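Local structure of TIGR00725 family protein (Thermotoga maritima, 1RCU) at residues Val61-Arg66 with Pro96-Ala101; Val27-Ser32 with Phe113-Asn118; Asp156-Val161 with Lys166-Arg171; Ile133-Ala138 with Val145-Gly150. The protein is of unknown function but belongs to the Rossmann-like SLOG superfamily, so a role in binding or processing a nucleotide-related ligand is plausible. One frame throughout, in Å; residues are numbered along the deposited sequence.

Contact 1 (Val61-Arg66 with Pro96-Ala101)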
loop_
_atom_site.group_PDB
_atom_site.type_symbol
_atom_site.label_atom_id
_atom_site.label_comp_id
_atom_site.label_asym_id
_atom_site.label_seq_id
_atom_site.Cartn_x
_atom_site.Cartn_y
_atom_site.Cartn_z
ATOM N N VAL A 61 22.686 -4.375 -5.493
ATOM C CA VAL A 61 21.617 -4.760 -6.410
ATOM C C VAL A 61 20.262 -5.122 -5.793
ATOM O O VAL A 61 20.178 -5.853 -4.808
ATOM C CB VAL A 61 22.093 -5.916 -7.339
ATOM C CG1 VAL A 61 21.029 -6.229 -8.395
ATOM C CG2 VAL A 61 23.411 -5.520 -8.031
ATOM N N PHE A 62 19.203 -4.575 -6.384
ATOM C CA PHE A 62 17.818 -4.829 -5.959
ATOM C C PHE A 62 17.013 -5.375 -7.132
ATOM O O PHE A 62 17.213 -4.955 -8.272
ATOM C CB PHE A 62 17.109 -3.539 -5.533
ATOM C CG PHE A 62 17.477 -3.055 -4.182
ATOM C CD1 PHE A 62 18.732 -2.515 -3.947
ATOM C CD2 PHE A 62 16.567 -3.137 -3.134
ATOM C CE1 PHE A 62 19.080 -2.052 -2.686
ATOM C CE2 PHE A 62 16.898 -2.677 -1.851
ATOM C CZ PHE A 62 18.159 -2.134 -1.626
ATOM N N ASN A 63 16.091 -6.286 -6.838
ATOM C CA ASN A 63 15.215 -6.847 -7.853
ATOM C C ASN A 63 13.943 -7.411 -7.222
ATOM O O ASN A 63 13.848 -7.527 -6.000
ATOM C CB ASN A 63 15.947 -7.927 -8.673
ATOM C CG ASN A 63 16.423 -9.090 -7.834
ATOM O OD1 ASN A 63 15.646 -9.714 -7.114
ATOM N ND2 ASN A 63 17.704 -9.398 -7.934
ATOM N N GLY A 64 12.975 -7.755 -8.070
ATOM C CA GLY A 64 11.700 -8.293 -7.621
ATOM C C GLY A 64 11.733 -9.629 -6.899
ATOM O O GLY A 64 10.677 -10.183 -6.604
ATOM N N GLY A 65 12.936 -10.151 -6.656
ATOM C CA GLY A 65 13.121 -11.392 -5.914
ATOM C C GLY A 65 12.637 -12.747 -6.411
ATOM O O GLY A 65 12.959 -13.761 -5.786
ATOM N N ARG A 66 11.883 -12.797 -7.503
ATOM C CA ARG A 66 11.374 -14.075 -7.996
ATOM C C ARG A 66 12.398 -14.850 -8.830
ATOM O O ARG A 66 13.602 -14.784 -8.591
ATOM C CB ARG A 66 10.121 -13.841 -8.843
ATOM C CG ARG A 66 9.097 -12.895 -8.246
ATOM C CD ARG A 66 8.045 -13.612 -7.396
ATOM N NE ARG A 66 7.443 -14.792 -8.037
ATOM C CZ ARG A 66 6.881 -14.822 -9.245
ATOM N NH1 ARG A 66 6.827 -13.732 -9.994
ATOM N NH2 ARG A 66 6.360 -15.957 -9.698
ATOM N N PRO A 96 16.755 -18.491 -4.460
ATOM C CA PRO A 96 17.801 -18.866 -3.503
ATOM C C PRO A 96 19.159 -18.160 -3.556
ATOM O O PRO A 96 20.135 -18.660 -2.992
ATOM C CB PRO A 96 17.936 -20.368 -3.726
ATOM C CG PRO A 96 17.729 -20.482 -5.194
ATOM C CD PRO A 96 16.517 -19.584 -5.418
ATOM N N TYR A 97 19.237 -17.001 -4.200
ATOM C CA TYR A 97 20.513 -16.299 -4.257
ATOM C C TYR A 97 20.432 -14.946 -3.583
ATOM O O TYR A 97 21.407 -14.204 -3.566
ATOM C CB TYR A 97 20.944 -16.109 -5.700
ATOM C CG TYR A 97 21.120 -17.397 -6.461
ATOM C CD1 TYR A 97 22.256 -18.203 -6.273
ATOM C CD2 TYR A 97 20.147 -17.818 -7.379
ATOM C CE1 TYR A 97 22.412 -19.385 -6.984
ATOM C CE2 TYR A 97 20.295 -19.004 -8.081
ATOM C CZ TYR A 97 21.425 -19.777 -7.884
ATOM O OH TYR A 97 21.552 -20.947 -8.585
ATOM N N LEU A 98 19.276 -14.639 -3.005
ATOM C CA LEU A 98 19.087 -13.360 -2.354
ATOM C C LEU A 98 19.914 -13.220 -1.075
ATOM O O LEU A 98 19.896 -14.099 -0.211
ATOM C CB LEU A 98 17.600 -13.143 -2.058
ATOM C CG LEU A 98 16.657 -13.037 -3.255
ATOM C CD1 LEU A 98 15.231 -12.900 -2.745
ATOM C CD2 LEU A 98 17.041 -11.848 -4.125
ATOM N N SER A 99 20.653 -12.119 -0.961
ATOM C CA SER A 99 21.454 -11.880 0.231
ATOM C C SER A 99 20.466 -11.603 1.348
ATOM O O SER A 99 20.651 -12.037 2.472
ATOM C CB SER A 99 22.361 -10.663 0.047
ATOM O OG SER A 99 23.276 -10.861 -1.014
ATOM N N VAL A 100 19.414 -10.872 1.014
ATOM C CA VAL A 100 18.357 -10.520 1.945
ATOM C C VAL A 100 17.064 -10.594 1.140
ATOM O O VAL A 100 17.031 -10.121 0.009
ATOM C CB VAL A 100 18.504 -9.062 2.446
ATOM C CG1 VAL A 100 17.279 -8.647 3.261
ATOM C CG2 VAL A 100 19.779 -8.924 3.256
ATOM N N ALA A 101 16.024 -11.192 1.716
ATOM C CA ALA A 101 14.714 -11.293 1.080
ATOM C C ALA A 101 13.761 -10.429 1.911
ATOM O O ALA A 101 13.589 -10.654 3.116
ATOM C CB ALA A 101 14.229 -12.750 1.070
#
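Leu98 packs against Asn63 and Gly65 where strand 60-63 of a Rossmann-like parallel sheet passes into an Asx turn. Followed outward, Leu98 sets off toward the turn from CB. Its CG stands beside the backbone N (chi1 -64°), which carries the forked end up to the glycine turn. There CD1 lies 3.9 Å from Gly65 O and 4.1 Å from Gly65 CA, while CD2 meets Asn63 OD1 at 3.9 Å. The leucine thus seats two methyls on a surface that is largely backbone and amide. Gly65 has positive phi and no side chain, and a CB there would point toward Leu98 and come about 3.7 Å from its CD1. The amide of Asn63 is held at both ends, for ND2 bonds to Ser74 OG on helix 68-79. With an alanine at Asn63, Gly65 N is likely to lose its turn acceptor and Ser74 this partner, and a gap would probably open beside Leu98 CD2. Beyond the contact, Val100 packs on Val85 of a second subunit. The turn itself rests on Gly65 N, which donates to Asn63 OD1 over 2.8 Å in the carbonyl plane, on a lone pair.

Contact 2 (Val27-Ser32 with Phe113-Asn118)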
loop_
_atom_site.group_PDB
_atom_site.type_symbol
_atom_site.label_atom_id
_atom_site.label_comp_id
_atom_site.label_asym_id
_atom_site.label_seq_id
_atom_site.Cartn_x
_atom_site.Cartn_y
_atom_site.Cartn_z
ATOM N N VAL A 27 18.594 -1.093 -9.625
ATOM C CA VAL A 27 17.469 -2.001 -9.634
ATOM C C VAL A 27 17.429 -2.642 -11.024
ATOM O O VAL A 27 17.557 -1.942 -12.030
ATOM C CB VAL A 27 16.152 -1.207 -9.361
ATOM C CG1 VAL A 27 14.950 -1.983 -9.855
ATOM C CG2 VAL A 27 16.015 -0.903 -7.861
ATOM N N VAL A 28 17.309 -3.968 -11.082
ATOM C CA VAL A 28 17.223 -4.644 -12.369
ATOM C C VAL A 28 15.881 -5.357 -12.429
ATOM O O VAL A 28 15.465 -6.015 -11.472
ATOM C CB VAL A 28 18.400 -5.663 -12.620
ATOM C CG1 VAL A 28 19.745 -4.997 -12.332
ATOM C CG2 VAL A 28 18.226 -6.901 -11.775
ATOM N N VAL A 29 15.194 -5.188 -13.554
ATOM C CA VAL A 29 13.890 -5.795 -13.774
ATOM C C VAL A 29 13.907 -6.599 -15.078
ATOM O O VAL A 29 14.708 -6.334 -15.970
ATOM C CB VAL A 29 12.779 -4.703 -13.842
ATOM C CG1 VAL A 29 12.768 -3.894 -12.557
ATOM C CG2 VAL A 29 13.012 -3.798 -15.020
ATOM N N GLY A 30 13.016 -7.576 -15.182
ATOM C CA GLY A 30 12.952 -8.397 -16.381
ATOM C C GLY A 30 11.988 -9.561 -16.259
ATOM O O GLY A 30 11.266 -9.664 -15.280
ATOM N N TYR A 31 11.983 -10.441 -17.257
ATOM C CA TYR A 31 11.090 -11.606 -17.275
ATOM C C TYR A 31 11.106 -12.391 -15.987
ATOM O O TYR A 31 12.129 -12.452 -15.304
ATOM C CB TYR A 31 11.497 -12.601 -18.357
ATOM C CG TYR A 31 11.361 -12.180 -19.792
ATOM C CD1 TYR A 31 10.104 -11.980 -20.388
ATOM C CD2 TYR A 31 12.492 -12.118 -20.599
ATOM C CE1 TYR A 31 9.996 -11.736 -21.769
ATOM C CE2 TYR A 31 12.397 -11.887 -21.964
ATOM C CZ TYR A 31 11.161 -11.696 -22.544
ATOM O OH TYR A 31 11.129 -11.457 -23.897
ATOM N N SER A 32 9.972 -12.997 -15.660
ATOM C CA SER A 32 9.903 -13.878 -14.503
ATOM C C SER A 32 9.665 -15.230 -15.173
ATOM O O SER A 32 9.732 -15.322 -16.392
ATOM C CB SER A 32 8.748 -13.513 -13.562
ATOM O OG SER A 32 7.486 -13.557 -14.220
ATOM N N PHE A 113 6.548 -0.705 -7.091
ATOM C CA PHE A 113 6.767 0.687 -6.773
ATOM C C PHE A 113 7.615 0.902 -5.543
ATOM O O PHE A 113 8.296 1.913 -5.450
ATOM C CB PHE A 113 5.434 1.431 -6.730
ATOM C CG PHE A 113 4.921 1.740 -8.097
ATOM C CD1 PHE A 113 5.526 2.735 -8.865
ATOM C CD2 PHE A 113 3.946 0.944 -8.673
ATOM C CE1 PHE A 113 5.174 2.919 -10.194
ATOM C CE2 PHE A 113 3.583 1.114 -9.997
ATOM C CZ PHE A 113 4.201 2.105 -10.766
ATOM N N VAL A 114 7.613 -0.039 -4.601
ATOM C CA VAL A 114 8.488 0.158 -3.458
ATOM C C VAL A 114 9.882 -0.299 -3.888
ATOM O O VAL A 114 10.888 0.126 -3.323
ATOM C CB VAL A 114 8.030 -0.602 -2.172
ATOM C CG1 VAL A 114 6.733 -1.309 -2.410
ATOM C CG2 VAL A 114 9.111 -1.540 -1.712
ATOM N N LEU A 115 9.929 -1.140 -4.915
ATOM C CA LEU A 115 11.193 -1.642 -5.446
ATOM C C LEU A 115 11.895 -0.481 -6.155
ATOM O O LEU A 115 13.103 -0.291 -6.010
ATOM C CB LEU A 115 10.914 -2.761 -6.443
ATOM C CG LEU A 115 11.991 -3.674 -7.029
ATOM C CD1 LEU A 115 11.883 -3.629 -8.514
ATOM C CD2 LEU A 115 13.373 -3.276 -6.560
ATOM N N LEU A 116 11.116 0.296 -6.909
ATOM C CA LEU A 116 11.645 1.437 -7.648
ATOM C C LEU A 116 12.179 2.561 -6.755
ATOM O O LEU A 116 13.041 3.325 -7.181
ATOM C CB LEU A 116 10.581 2.002 -8.584
ATOM C CG LEU A 116 10.296 1.138 -9.809
ATOM C CD1 LEU A 116 9.038 1.668 -10.501
ATOM C CD2 LEU A 116 11.517 1.135 -10.749
ATOM N N ARG A 117 11.663 2.663 -5.532
ATOM C CA ARG A 117 12.106 3.696 -4.605
ATOM C C ARG A 117 13.532 3.412 -4.186
ATOM O O ARG A 117 14.223 4.285 -3.678
ATOM C CB ARG A 117 11.223 3.710 -3.354
ATOM C CG ARG A 117 9.740 3.967 -3.588
ATOM C CD ARG A 117 9.507 5.398 -4.035
ATOM N NE ARG A 117 8.093 5.718 -4.173
ATOM C CZ ARG A 117 7.652 6.927 -4.521
ATOM N NH1 ARG A 117 8.516 7.913 -4.757
ATOM N NH2 ARG A 117 6.354 7.160 -4.660
ATOM N N ASN A 118 13.969 2.180 -4.389
ATOM C CA ASN A 118 15.315 1.806 -3.998
ATOM C C ASN A 118 16.307 1.876 -5.142
ATOM O O ASN A 118 17.333 1.209 -5.113
ATOM C CB ASN A 118 15.318 0.401 -3.398
ATOM C CG ASN A 118 14.664 0.355 -2.036
ATOM O OD1 ASN A 118 15.285 0.691 -1.020
ATOM N ND2 ASN A 118 13.393 -0.043 -2.002
#
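Val27 and Leu115 meet through branches set by their first torsions: Val27 CG1 lies anti to its own N (chi1 159°), which leaves CG2 beside that N, and Leu115 likewise carries CG anti to N (chi1 -170°), extending its fork from the helix down to the sheet. Both branches of the valine touch that fork. CG1 rests against both leucine methyls, 3.7 Å from Leu115 CD1 and 3.9 Å from Leu115 CD2. CG2 shares the second methyl, Leu115 CD2, at 3.8 Å and also meets two carbonyl oxygens, Leu115 O at 3.5 Å and Asn118 O at 3.7 Å. Leu115 O is not left without a bond by this apolar cover, for it accepts from Asn118 N in the turn that follows. One step along the same face of the strand, Val29 CG1 adds a looser touch at 4.1 Å from Leu115 CD1. Cutting Val27 back to alanine is likely to open a gap under the leucine fork and leave it freer to turn. Asn118 OD1 accepts from Lys103 N of a second subunit, while its ND2 makes a weak bond to Val114 O. This is helix-on-sheet packing in a three-layer alpha/beta/alpha sandwich: strand 25-30 runs between strands 60-63 and 121-125, its Val27 and Val29 are covered by helix 108-116, with helix 129-140 also reaching Val29, and Val28 packs on helix 68-79 on the opposite face of the sheet.

Contact 3 (Asp156-Val161 with Lys166-Arg171)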
loop_
_atom_site.group_PDB
_atom_site.type_symbol
_atom_site.label_atom_id
_atom_site.label_comp_id
_atom_site.label_asym_id
_atom_site.label_seq_id
_atom_site.Cartn_x
_atom_site.Cartn_y
_atom_site.Cartn_z
ATOM N N ASP A 156 12.775 -4.031 -25.541
ATOM C CA ASP A 156 12.973 -3.632 -26.928
ATOM C C ASP A 156 11.724 -2.949 -27.464
ATOM O O ASP A 156 11.806 -1.948 -28.174
ATOM C CB ASP A 156 13.325 -4.851 -27.793
ATOM C CG ASP A 156 14.791 -5.262 -27.672
ATOM O OD1 ASP A 156 15.099 -6.451 -27.891
ATOM O OD2 ASP A 156 15.648 -4.396 -27.376
ATOM N N ARG A 157 10.565 -3.482 -27.108
ATOM C CA ARG A 157 9.304 -2.922 -27.575
ATOM C C ARG A 157 9.110 -1.441 -27.179
ATOM O O ARG A 157 8.633 -0.647 -27.989
ATOM C CB ARG A 157 8.133 -3.772 -27.047
ATOM C CG ARG A 157 6.788 -3.411 -27.664
ATOM C CD ARG A 157 5.649 -4.312 -27.205
ATOM N NE ARG A 157 5.890 -5.715 -27.519
ATOM C CZ ARG A 157 6.223 -6.633 -26.619
ATOM N NH1 ARG A 157 6.348 -6.299 -25.346
ATOM N NH2 ARG A 157 6.448 -7.884 -26.992
ATOM N N ILE A 158 9.464 -1.082 -25.943
ATOM C CA ILE A 158 9.294 0.284 -25.461
ATOM C C ILE A 158 10.172 1.308 -26.182
ATOM O O ILE A 158 9.923 2.511 -26.107
ATOM C CB ILE A 158 9.548 0.385 -23.913
ATOM C CG1 ILE A 158 8.955 1.687 -23.370
ATOM C CG2 ILE A 158 11.033 0.390 -23.597
ATOM C CD1 ILE A 158 7.461 1.747 -23.487
ATOM N N SER A 159 11.194 0.845 -26.889
ATOM C CA SER A 159 12.086 1.765 -27.601
ATOM C C SER A 159 11.459 2.294 -28.892
ATOM O O SER A 159 11.940 3.259 -29.488
ATOM C CB SER A 159 13.406 1.063 -27.952
ATOM O OG SER A 159 13.211 0.013 -28.903
ATOM N N GLN A 160 10.371 1.669 -29.309
ATOM C CA GLN A 160 9.718 2.075 -30.531
ATOM C C GLN A 160 8.703 3.203 -30.321
ATOM O O GLN A 160 8.068 3.649 -31.272
ATOM C CB GLN A 160 9.067 0.849 -31.180
ATOM C CG GLN A 160 10.061 -0.291 -31.476
ATOM C CD GLN A 160 11.342 0.197 -32.175
ATOM O OE1 GLN A 160 11.287 0.792 -33.254
ATOM N NE2 GLN A 160 12.495 -0.052 -31.552
ATOM N N VAL A 161 8.569 3.674 -29.081
ATOM C CA VAL A 161 7.634 4.755 -28.768
ATOM C C VAL A 161 8.224 5.895 -27.932
ATOM O O VAL A 161 7.502 6.584 -27.209
ATOM C CB VAL A 161 6.359 4.227 -28.042
ATOM C CG1 VAL A 161 5.514 3.412 -29.010
ATOM C CG2 VAL A 161 6.746 3.386 -26.817
ATOM N N LYS A 166 14.259 9.590 -26.389
ATOM C CA LYS A 166 14.712 9.505 -25.005
ATOM C C LYS A 166 13.627 9.486 -23.937
ATOM O O LYS A 166 13.867 9.033 -22.820
ATOM C CB LYS A 166 15.640 10.693 -24.686
ATOM C CG LYS A 166 16.890 10.814 -25.547
ATOM C CD LYS A 166 17.699 12.071 -25.208
ATOM C CE LYS A 166 16.941 13.344 -25.535
ATOM N NZ LYS A 166 16.698 13.521 -27.011
ATOM N N TYR A 167 12.438 9.973 -24.271
ATOM C CA TYR A 167 11.389 10.080 -23.262
ATOM C C TYR A 167 10.109 9.262 -23.391
ATOM O O TYR A 167 9.732 8.852 -24.490
ATOM C CB TYR A 167 11.039 11.565 -23.077
ATOM C CG TYR A 167 12.254 12.438 -22.864
ATOM C CD1 TYR A 167 12.923 12.453 -21.644
ATOM C CD2 TYR A 167 12.764 13.211 -23.906
ATOM C CE1 TYR A 167 14.087 13.214 -21.467
ATOM C CE2 TYR A 167 13.910 13.979 -23.743
ATOM C CZ TYR A 167 14.571 13.975 -22.532
ATOM O OH TYR A 167 15.736 14.705 -22.410
ATOM N N LEU A 168 9.457 9.041 -22.244
ATOM C CA LEU A 168 8.217 8.277 -22.182
ATOM C C LEU A 168 6.931 9.092 -22.040
ATOM O O LEU A 168 5.845 8.507 -21.978
ATOM C CB LEU A 168 8.278 7.234 -21.065
ATOM C CG LEU A 168 8.561 5.762 -21.424
ATOM C CD1 LEU A 168 8.708 5.600 -22.911
ATOM C CD2 LEU A 168 9.799 5.264 -20.699
ATOM N N ASP A 169 7.052 10.421 -21.954
ATOM C CA ASP A 169 5.896 11.343 -21.894
ATOM C C ASP A 169 6.355 12.792 -22.061
ATOM O O ASP A 169 7.523 13.114 -21.830
ATOM C CB ASP A 169 5.042 11.152 -20.620
ATOM C CG ASP A 169 5.470 12.024 -19.440
ATOM O OD1 ASP A 169 4.698 12.071 -18.452
ATOM O OD2 ASP A 169 6.556 12.632 -19.462
ATOM N N ASN A 170 5.441 13.667 -22.463
ATOM C CA ASN A 170 5.802 15.058 -22.735
ATOM C C ASN A 170 6.314 15.967 -21.621
ATOM O O ASN A 170 6.490 17.162 -21.835
ATOM C CB ASN A 170 4.644 15.734 -23.471
ATOM C CG ASN A 170 4.381 15.098 -24.819
ATOM O OD1 ASN A 170 3.249 14.748 -25.145
ATOM N ND2 ASN A 170 5.431 14.929 -25.605
ATOM N N ARG A 171 6.571 15.408 -20.448
ATOM C CA ARG A 171 7.089 16.201 -19.349
ATOM C C ARG A 171 8.579 15.908 -19.267
ATOM O O ARG A 171 9.303 16.495 -18.464
ATOM C CB ARG A 171 6.382 15.823 -18.043
ATOM C CG ARG A 171 4.875 16.030 -18.078
ATOM C CD ARG A 171 4.319 16.344 -16.692
ATOM N NE ARG A 171 2.870 16.124 -16.608
ATOM C CZ ARG A 171 2.303 14.919 -16.544
ATOM N NH1 ARG A 171 3.056 13.819 -16.551
ATOM N NH2 ARG A 171 0.984 14.812 -16.480
#
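Ile158 and Leu168 face each other across a tight return of the chain, in which a 3-10 turn over 158-160 leads by way of a short loop into an irregular segment, the backbones coming nearest at Val161 and Leu168 with 7.5 Å between their CA atoms. The isoleucine extends its longer branch, CG1 anti to the backbone N (chi1 -163°), and meets the leucine at about a right angle. A single methyl of the leucine does the touching: Leu168 CD1 lies 3.9 Å from Ile158 CG1 and 4.1 Å from Ile158 CD1. Leu136 of helix 129-140 packs on both residues. Each segment also braces itself. Asp156 O accepts from Ser159 N, linking Asp156 to the 3-10 turn, while Arg171 NH1 forms a salt bridge with Asp169 OD1 at 3.1 Å. A third subunit also reaches the returning chain: its Trp154 NE1 donates to Leu168 O and its Ile129 N to Asp169 OD1. Two small backbone motifs mark the returning chain: a classic beta bulge, in which Lys166 and Tyr167 both face Ile163, and an Asx turn, closed by Arg171 N at 2.9 Å from Asp169 OD2, above the carboxylate plane.

Contact 4 (Ile133-Ala138 with Val145-Gly150)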
loop_
_atom_site.group_PDB
_atom_site.type_symbol
_atom_site.label_atom_id
_atom_site.label_comp_id
_atom_site.label_asym_id
_atom_site.label_seq_id
_atom_site.Cartn_x
_atom_site.Cartn_y
_atom_site.Cartn_z
ATOM N N ILE A 133 5.490 -1.975 -16.682
ATOM C CA ILE A 133 4.952 -1.102 -15.652
ATOM C C ILE A 133 6.096 -0.515 -14.833
ATOM O O ILE A 133 6.048 0.655 -14.430
ATOM C CB ILE A 133 3.992 -1.881 -14.717
ATOM C CG1 ILE A 133 2.740 -2.287 -15.492
ATOM C CG2 ILE A 133 3.632 -1.033 -13.499
ATOM C CD1 ILE A 133 1.804 -3.186 -14.721
ATOM N N GLU A 134 7.120 -1.331 -14.591
ATOM C CA GLU A 134 8.284 -0.881 -13.837
ATOM C C GLU A 134 9.117 0.147 -14.603
ATOM O O GLU A 134 9.622 1.093 -14.007
ATOM C CB GLU A 134 9.146 -2.088 -13.428
ATOM C CG GLU A 134 8.393 -2.979 -12.458
ATOM C CD GLU A 134 9.065 -4.300 -12.195
ATOM O OE1 GLU A 134 9.737 -4.828 -13.103
ATOM O OE2 GLU A 134 8.905 -4.821 -11.077
ATOM N N ILE A 135 9.263 -0.051 -15.913
ATOM C CA ILE A 135 10.021 0.860 -16.757
ATOM C C ILE A 135 9.295 2.218 -16.759
ATOM O O ILE A 135 9.911 3.263 -16.553
ATOM C CB ILE A 135 10.149 0.296 -18.216
ATOM C CG1 ILE A 135 11.083 -0.926 -18.231
ATOM C CG2 ILE A 135 10.657 1.375 -19.154
ATOM C CD1 ILE A 135 11.054 -1.712 -19.553
ATOM N N LEU A 136 7.983 2.194 -16.979
ATOM C CA LEU A 136 7.185 3.420 -17.002
ATOM C C LEU A 136 7.152 4.073 -15.625
ATOM O O LEU A 136 7.236 5.315 -15.507
ATOM C CB LEU A 136 5.754 3.131 -17.485
ATOM C CG LEU A 136 5.471 3.331 -18.991
ATOM C CD1 LEU A 136 6.482 2.609 -19.847
ATOM C CD2 LEU A 136 4.060 2.847 -19.313
ATOM N N GLY A 137 7.047 3.231 -14.596
ATOM C CA GLY A 137 7.008 3.703 -13.225
ATOM C C GLY A 137 8.313 4.376 -12.864
ATOM O O GLY A 137 8.313 5.448 -12.259
ATOM N N ALA A 138 9.421 3.746 -13.245
ATOM C CA ALA A 138 10.754 4.286 -12.979
ATOM C C ALA A 138 10.853 5.715 -13.506
ATOM O O ALA A 138 11.355 6.623 -12.829
ATOM C CB ALA A 138 11.822 3.400 -13.643
ATOM N N VAL A 145 16.617 5.059 -16.533
ATOM C CA VAL A 145 16.445 3.692 -16.967
ATOM C C VAL A 145 17.426 3.399 -18.099
ATOM O O VAL A 145 17.645 4.231 -18.994
ATOM C CB VAL A 145 14.994 3.444 -17.518
ATOM C CG1 VAL A 145 14.883 2.025 -18.074
ATOM C CG2 VAL A 145 13.950 3.676 -16.417
ATOM N N ILE A 146 18.026 2.218 -18.041
ATOM C CA ILE A 146 18.925 1.783 -19.086
ATOM C C ILE A 146 18.326 0.499 -19.645
ATOM O O ILE A 146 18.218 -0.499 -18.936
ATOM C CB ILE A 146 20.333 1.499 -18.553
ATOM C CG1 ILE A 146 20.913 2.784 -17.951
ATOM C CG2 ILE A 146 21.226 0.952 -19.697
ATOM C CD1 ILE A 146 22.208 2.573 -17.196
ATOM N N LEU A 147 17.909 0.538 -20.906
ATOM C CA LEU A 147 17.319 -0.634 -21.547
ATOM C C LEU A 147 18.468 -1.429 -22.128
ATOM O O LEU A 147 19.328 -0.872 -22.826
ATOM C CB LEU A 147 16.369 -0.225 -22.694
ATOM C CG LEU A 147 15.266 0.831 -22.485
ATOM C CD1 LEU A 147 14.543 1.120 -23.801
ATOM C CD2 LEU A 147 14.262 0.350 -21.437
ATOM N N LEU A 148 18.513 -2.720 -21.827
ATOM C CA LEU A 148 19.571 -3.561 -22.370
ATOM C C LEU A 148 18.935 -4.172 -23.617
ATOM O O LEU A 148 18.243 -5.182 -23.546
ATOM C CB LEU A 148 19.968 -4.637 -21.354
ATOM C CG LEU A 148 21.302 -5.338 -21.616
ATOM C CD1 LEU A 148 22.441 -4.318 -21.799
ATOM C CD2 LEU A 148 21.602 -6.255 -20.456
ATOM N N ARG A 149 19.150 -3.516 -24.748
ATOM C CA ARG A 149 18.581 -3.926 -26.028
ATOM C C ARG A 149 18.999 -5.296 -26.536
ATOM O O ARG A 149 20.028 -5.838 -26.142
ATOM C CB ARG A 149 18.916 -2.864 -27.075
ATOM C CG ARG A 149 18.606 -1.484 -26.574
ATOM C CD ARG A 149 17.125 -1.290 -26.384
ATOM N NE ARG A 149 16.613 -0.576 -27.541
ATOM C CZ ARG A 149 16.245 -1.154 -28.673
ATOM N NH1 ARG A 149 16.306 -2.469 -28.810
ATOM N NH2 ARG A 149 15.867 -0.397 -29.674
ATOM N N GLY A 150 18.182 -5.841 -27.429
ATOM C CA GLY A 150 18.475 -7.139 -27.995
ATOM C C GLY A 150 17.959 -8.251 -27.113
ATOM O O GLY A 150 17.925 -9.400 -27.528
#
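Val145 presses one methyl into a shallow hollow on helix 133-138, a compact example of how a beta-alpha-beta unit closes on itself. The bump is CG2, placed beside the backbone N while CG1 stands anti to it (chi1 175°). The hollow is formed by Ala138 CB, 3.5 Å from Val145 CG2, and by Ile135 O, 4.1 Å from the same methyl. The short side chain of Ala138 is consistent with this close approach, the CA atoms of Ala138 and Val145 being 7.0 Å apart. One turn earlier on the helix the bump is on the other side: Ile135 reaches out over the strand, its CG2 4.4 Å from Val145 CG1 and its CD1 4.3 Å from Leu147 CD2, so that it loosely touches both residues. Helix segment 133-138 and strand 145-148 run roughly antiparallel (149°), their axes 9.7 Å apart at closest approach, as expected when helix 129-140 links strands 121-125 and 145-148. Behind the helix, Leu136 packs on Leu136 of a third subunit. Since every side chain meeting here is aliphatic and no hydrogen bond crosses, the contact probably depends on close fit and the burial of aliphatic surface, with no polar pair to fix its register.

From the N terminus, strand 25-30 opens contact 2, whose long loop closes only at 113-118. Contact 1 opens and closes within that loop and touches contact 2 directly, Phe62 O lying 3.0 Å from Val28 N across neighbouring strands. Contacts 4 and 3 then follow in series, each a short closure, and no loops cross. Contact 4 joins helix 129-140 to the next strand and packs on contact 2, where Leu116 meets the helix. Contact 3 comes straight after and is bound to contact 4 by the salt bridge of Asp156 with Arg149. Contacts 1 and 3 lie on opposite sides of the chain's centre, contact 1 near a second subunit and contact 3 against a third.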